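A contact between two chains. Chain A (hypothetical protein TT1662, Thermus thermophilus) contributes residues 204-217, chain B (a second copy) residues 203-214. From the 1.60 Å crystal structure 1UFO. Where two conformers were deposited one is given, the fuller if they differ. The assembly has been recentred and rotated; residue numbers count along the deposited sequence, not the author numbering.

Chain A, residues 204-217: EGRLARFVEEGAGH
Chain B 203-214: PEGRLARFVEEG

Two copies of one strand, residues 207-212 in each chain, lie edge to edge and antiparallel, their directions 174° apart and their axes approaching to 4.7 Å. The register centres on F210(A) opposite F210(B), a non-hydrogen-bonded pair with CA atoms 4.4 Å apart. From there R209 pairs with V211 of the other chain, and A208 with E212, in both directions. Backbone angles are extended, near -130/125 at both phenylalanines and about -155/165 at the alanines. The hydrogen-bonded pairs form closed rings: R209(A) N to V211(B) O, 2.9 Å, and V211(B) N to R209(A) O, 2.8 Å; V211(A) N to R209(B) O and R209(B) N to V211(A) O, both 2.9 Å. Farther out, E213(B) N donates to L207(A) O and E213(A) N to L207(B) O, each at 2.9 Å.

On the face carrying A208, F210 and E212, shape governs the fit. Both phenylalanines take chi1 t with chi2 near 80°, and the tip of each ring meets the methyl of the other chain's alanine: F210(A) CZ lies 3.6 Å from A208(B) CB, and F210(B) CZ 3.7 Å from A208(A) CB. The alanine's single methyl leaves a hollow that the ring tip occupies. The two rings do not stack; the edge of the F210(A) ring approaches F210(B) CB, which lies near its plane, with F210(A) CD1 4.4 Å away.

The opposite face carries R209 and V211. Both arginines start p, t, and their methylenes pack on valine: R209(A) CG is 3.7 Å from V211(B) CB, and V211(A) CB 3.9 Å from R209(B) CG. Beyond this stem the guanidinium reaches the glutamate, and V211(B) CG1 also covers one face of the R209(A) guanidinium. R209(B) NH1 forms a salt bridge with E213(A) OE1 at 3.0 Å, the glutamate being t, p; water 1 joins that OE1 to R209(B) NE and V211(A) O. The counterpart, R209(A) with E213(B) (m, m), is also a salt bridge, but its modelled NH1 to OE1 distance of 2.3 Å is very short and the oxygen's position less sure.

Past the strands the copies differ. Type II turns run from E212(A) to A215(A) and from P203(B) to R206(B). G214(A), at 94/-20, and G205(B), at 82/-6, adopt angles that call for glycine; a CB on G214(A) would also come within 3.1 Å of E204(B) CB, and one on G205(B) within 3.3 Å of E212(A) OE1. G205(B) N donates a weak 3.3 Å hydrogen bond to E213(A) O, while water 2 bridges E212(A) OE1 and E204(B) OE2.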

# COMPACT_ATOMS: atom_id res chain seq x y z
N GLU A 204 16.82 1.83 6.95
CA GLU A 204 16.24 0.74 7.70
C GLU A 204 14.79 0.58 7.26
O GLU A 204 13.96 0.01 7.96
CB GLU A 204 16.37 1.00 9.22
CG GLU A 204 17.93 0.98 9.60
CD GLU A 204 18.22 0.68 11.05
OE1 GLU A 204 17.55 -0.21 11.56
OE2 GLU A 204 19.13 1.36 11.64
N GLY A 205 14.52 1.02 6.04
CA GLY A 205 13.13 0.90 5.62
C GLY A 205 12.18 1.93 6.30
O GLY A 205 12.55 3.06 6.74
N ARG A 206 10.92 1.57 6.39
CA ARG A 206 9.93 2.48 6.99
C ARG A 206 9.44 3.59 6.07
O ARG A 206 8.58 4.29 6.45
CB ARG A 206 10.30 2.99 8.37
CG ARG A 206 10.93 1.89 9.23
CD ARG A 206 11.31 2.55 10.49
NE ARG A 206 11.35 1.63 11.63
CZ ARG A 206 12.22 0.65 11.83
NH1 ARG A 206 13.19 0.39 10.96
NH2 ARG A 206 12.12 -0.09 12.96
N LEU A 207 9.96 3.61 4.84
CA LEU A 207 9.50 4.53 3.80
C LEU A 207 8.71 3.60 2.85
O LEU A 207 9.12 2.47 2.58
CB LEU A 207 10.70 5.13 3.04
CG LEU A 207 10.48 6.06 1.95
CD1 LEU A 207 9.73 7.34 2.50
CD2 LEU A 207 11.91 6.49 1.42
N ALA A 208 7.59 4.07 2.32
CA ALA A 208 6.81 3.22 1.42
C ALA A 208 5.92 4.06 0.51
O ALA A 208 5.71 5.25 0.74
CB ALA A 208 5.92 2.20 2.23
N ARG A 209 5.46 3.40 -0.57
CA ARG A 209 4.51 4.07 -1.48
C ARG A 209 3.36 3.17 -1.82
O ARG A 209 3.46 1.92 -1.84
CB ARG A 209 5.21 4.53 -2.80
CG ARG A 209 5.78 3.44 -3.67
CD ARG A 209 6.69 4.06 -4.85
NE ARG A 209 8.09 3.78 -4.66
CZ ARG A 209 8.86 2.95 -5.39
NH1 ARG A 209 10.16 2.82 -5.07
NH2 ARG A 209 8.39 2.28 -6.44
N PHE A 210 2.19 3.76 -2.07
CA PHE A 210 1.02 3.03 -2.49
C PHE A 210 0.49 3.83 -3.66
O PHE A 210 0.26 5.05 -3.53
CB PHE A 210 -0.08 2.99 -1.40
CG PHE A 210 -1.37 2.44 -1.91
CD1 PHE A 210 -1.50 1.06 -2.12
CD2 PHE A 210 -2.44 3.31 -2.22
CE1 PHE A 210 -2.70 0.47 -2.65
CE2 PHE A 210 -3.63 2.72 -2.77
CZ PHE A 210 -3.73 1.31 -2.97
N VAL A 211 0.36 3.16 -4.82
CA VAL A 211 -0.15 3.85 -5.99
C VAL A 211 -1.37 3.11 -6.51
O VAL A 211 -1.34 1.88 -6.75
CB VAL A 211 0.92 3.94 -7.13
CG1 VAL A 211 0.32 4.72 -8.36
CG2 VAL A 211 2.17 4.70 -6.64
N GLU A 212 -2.47 3.84 -6.63
CA GLU A 212 -3.75 3.29 -7.15
C GLU A 212 -3.76 3.63 -8.66
O GLU A 212 -3.75 4.81 -9.06
CB GLU A 212 -4.88 3.96 -6.41
CG GLU A 212 -6.27 3.48 -6.83
CD GLU A 212 -7.34 4.02 -5.91
OE1 GLU A 212 -8.49 4.10 -6.35
OE2 GLU A 212 -7.00 4.42 -4.80
N GLU A 213 -3.82 2.58 -9.48
CA GLU A 213 -3.73 2.80 -10.93
C GLU A 213 -5.05 3.42 -11.40
O GLU A 213 -6.14 2.90 -11.09
CB GLU A 213 -3.53 1.45 -11.58
CG GLU A 213 -2.85 1.59 -12.89
CD GLU A 213 -1.39 2.07 -12.79
OE1 GLU A 213 -0.66 1.99 -11.74
OE2 GLU A 213 -0.92 2.47 -13.88
N GLY A 214 -4.92 4.53 -12.13
CA GLY A 214 -6.10 5.19 -12.66
C GLY A 214 -6.66 6.31 -11.82
O GLY A 214 -7.41 7.13 -12.32
N ALA A 215 -6.29 6.33 -10.54
CA ALA A 215 -6.76 7.42 -9.67
C ALA A 215 -6.02 8.69 -10.00
O ALA A 215 -4.90 8.67 -10.53
CB ALA A 215 -6.54 7.06 -8.19
N GLY A 216 -6.64 9.83 -9.70
CA GLY A 216 -6.06 11.15 -9.95
C GLY A 216 -5.76 11.83 -8.63
O GLY A 216 -5.38 11.18 -7.63
N HIS A 217 -5.98 13.13 -8.62
CA HIS A 217 -5.71 13.97 -7.43
C HIS A 217 -6.90 14.04 -6.44
O HIS A 217 -7.55 15.11 -6.18
CB HIS A 217 -5.26 15.38 -7.95
CG HIS A 217 -4.64 16.18 -6.87
ND1 HIS A 217 -3.40 15.91 -6.39
CD2 HIS A 217 -5.10 17.26 -6.19
CE1 HIS A 217 -3.10 16.81 -5.45
NE2 HIS A 217 -4.11 17.65 -5.32
N PRO B 203 -10.41 -1.31 -14.69
CA PRO B 203 -11.28 -0.15 -14.38
C PRO B 203 -10.54 0.60 -13.25
O PRO B 203 -9.87 -0.02 -12.41
CB PRO B 203 -12.53 -0.82 -13.88
CG PRO B 203 -12.58 -2.11 -14.75
CD PRO B 203 -11.13 -2.57 -14.48
N GLU B 204 -10.71 1.92 -13.22
CA GLU B 204 -9.99 2.71 -12.21
C GLU B 204 -10.26 2.20 -10.77
O GLU B 204 -11.35 1.73 -10.44
CB GLU B 204 -10.30 4.22 -12.42
CG GLU B 204 -10.93 4.95 -11.27
CD GLU B 204 -10.75 6.46 -11.39
OE1 GLU B 204 -11.45 7.11 -12.21
OE2 GLU B 204 -9.87 6.98 -10.65
N GLY B 205 -9.21 2.24 -9.94
CA GLY B 205 -9.35 1.82 -8.54
C GLY B 205 -9.27 0.32 -8.20
O GLY B 205 -9.32 -0.06 -7.03
N ARG B 206 -9.22 -0.53 -9.23
CA ARG B 206 -9.18 -1.98 -8.97
C ARG B 206 -7.79 -2.62 -9.03
O ARG B 206 -7.61 -3.74 -8.60
CB ARG B 206 -10.11 -2.66 -9.98
CG ARG B 206 -11.55 -2.21 -9.63
CD ARG B 206 -12.47 -2.62 -10.79
NE ARG B 206 -12.87 -4.01 -10.59
CZ ARG B 206 -13.77 -4.40 -9.69
NH1 ARG B 206 -14.35 -3.51 -8.91
NH2 ARG B 206 -14.11 -5.68 -9.61
N LEU B 207 -6.85 -1.86 -9.56
CA LEU B 207 -5.47 -2.34 -9.66
C LEU B 207 -4.53 -1.37 -8.90
O LEU B 207 -4.66 -0.15 -9.00
CB LEU B 207 -5.04 -2.42 -11.14
CG LEU B 207 -3.59 -2.80 -11.51
CD1 LEU B 207 -3.45 -4.29 -11.23
CD2 LEU B 207 -3.30 -2.50 -13.03
N ALA B 208 -3.65 -1.94 -8.07
CA ALA B 208 -2.75 -1.08 -7.28
C ALA B 208 -1.45 -1.75 -6.90
O ALA B 208 -1.28 -2.96 -7.06
CB ALA B 208 -3.53 -0.64 -5.95
N ARG B 209 -0.51 -0.92 -6.39
CA ARG B 209 0.77 -1.49 -5.97
C ARG B 209 1.19 -0.87 -4.65
O ARG B 209 0.85 0.29 -4.39
CB ARG B 209 1.87 -1.23 -7.03
CG ARG B 209 2.27 0.27 -7.07
CD ARG B 209 3.15 0.56 -8.33
NE ARG B 209 2.36 0.68 -9.50
CZ ARG B 209 2.91 0.74 -10.71
NH1 ARG B 209 2.12 0.84 -11.75
NH2 ARG B 209 4.26 0.68 -10.85
N PHE B 210 1.88 -1.66 -3.83
CA PHE B 210 2.44 -1.15 -2.55
C PHE B 210 3.93 -1.48 -2.58
O PHE B 210 4.26 -2.68 -2.85
CB PHE B 210 1.78 -1.80 -1.34
CG PHE B 210 2.44 -1.48 -0.03
CD1 PHE B 210 2.16 -0.27 0.65
CD2 PHE B 210 3.37 -2.34 0.52
CE1 PHE B 210 2.80 0.08 1.86
CE2 PHE B 210 4.04 -2.03 1.74
CZ PHE B 210 3.73 -0.78 2.42
N VAL B 211 4.79 -0.51 -2.42
CA VAL B 211 6.22 -0.79 -2.44
C VAL B 211 6.89 -0.37 -1.12
O VAL B 211 6.75 0.78 -0.70
CB VAL B 211 6.94 -0.11 -3.63
CG1 VAL B 211 8.44 -0.37 -3.58
CG2 VAL B 211 6.31 -0.59 -4.97
N GLU B 212 7.58 -1.31 -0.47
CA GLU B 212 8.26 -1.02 0.78
C GLU B 212 9.68 -0.67 0.39
O GLU B 212 10.42 -1.54 -0.16
CB GLU B 212 8.15 -2.26 1.69
CG GLU B 212 8.80 -2.07 3.11
CD GLU B 212 8.55 -3.25 4.00
OE1 GLU B 212 9.33 -3.38 5.01
OE2 GLU B 212 7.63 -3.99 3.74
N GLU B 213 10.09 0.57 0.61
CA GLU B 213 11.42 1.01 0.16
C GLU B 213 12.51 0.35 1.01
O GLU B 213 12.51 0.44 2.24
CB GLU B 213 11.53 2.55 0.22
CG GLU B 213 10.48 3.30 -0.59
CD GLU B 213 10.69 3.20 -2.15
OE1 GLU B 213 9.80 3.64 -2.94
OE2 GLU B 213 11.71 2.75 -2.59
N GLY B 214 13.43 -0.32 0.37
CA GLY B 214 14.52 -0.96 1.13
C GLY B 214 14.33 -2.46 1.31
O GLY B 214 15.35 -3.19 1.49
O HOH W 1 -0.44 0.92 -9.31
O HOH W 2 -9.83 5.08 -8.31
O HOH W 3 -7.19 0.24 -11.93
O HOH W 4 1.62 1.67 -14.98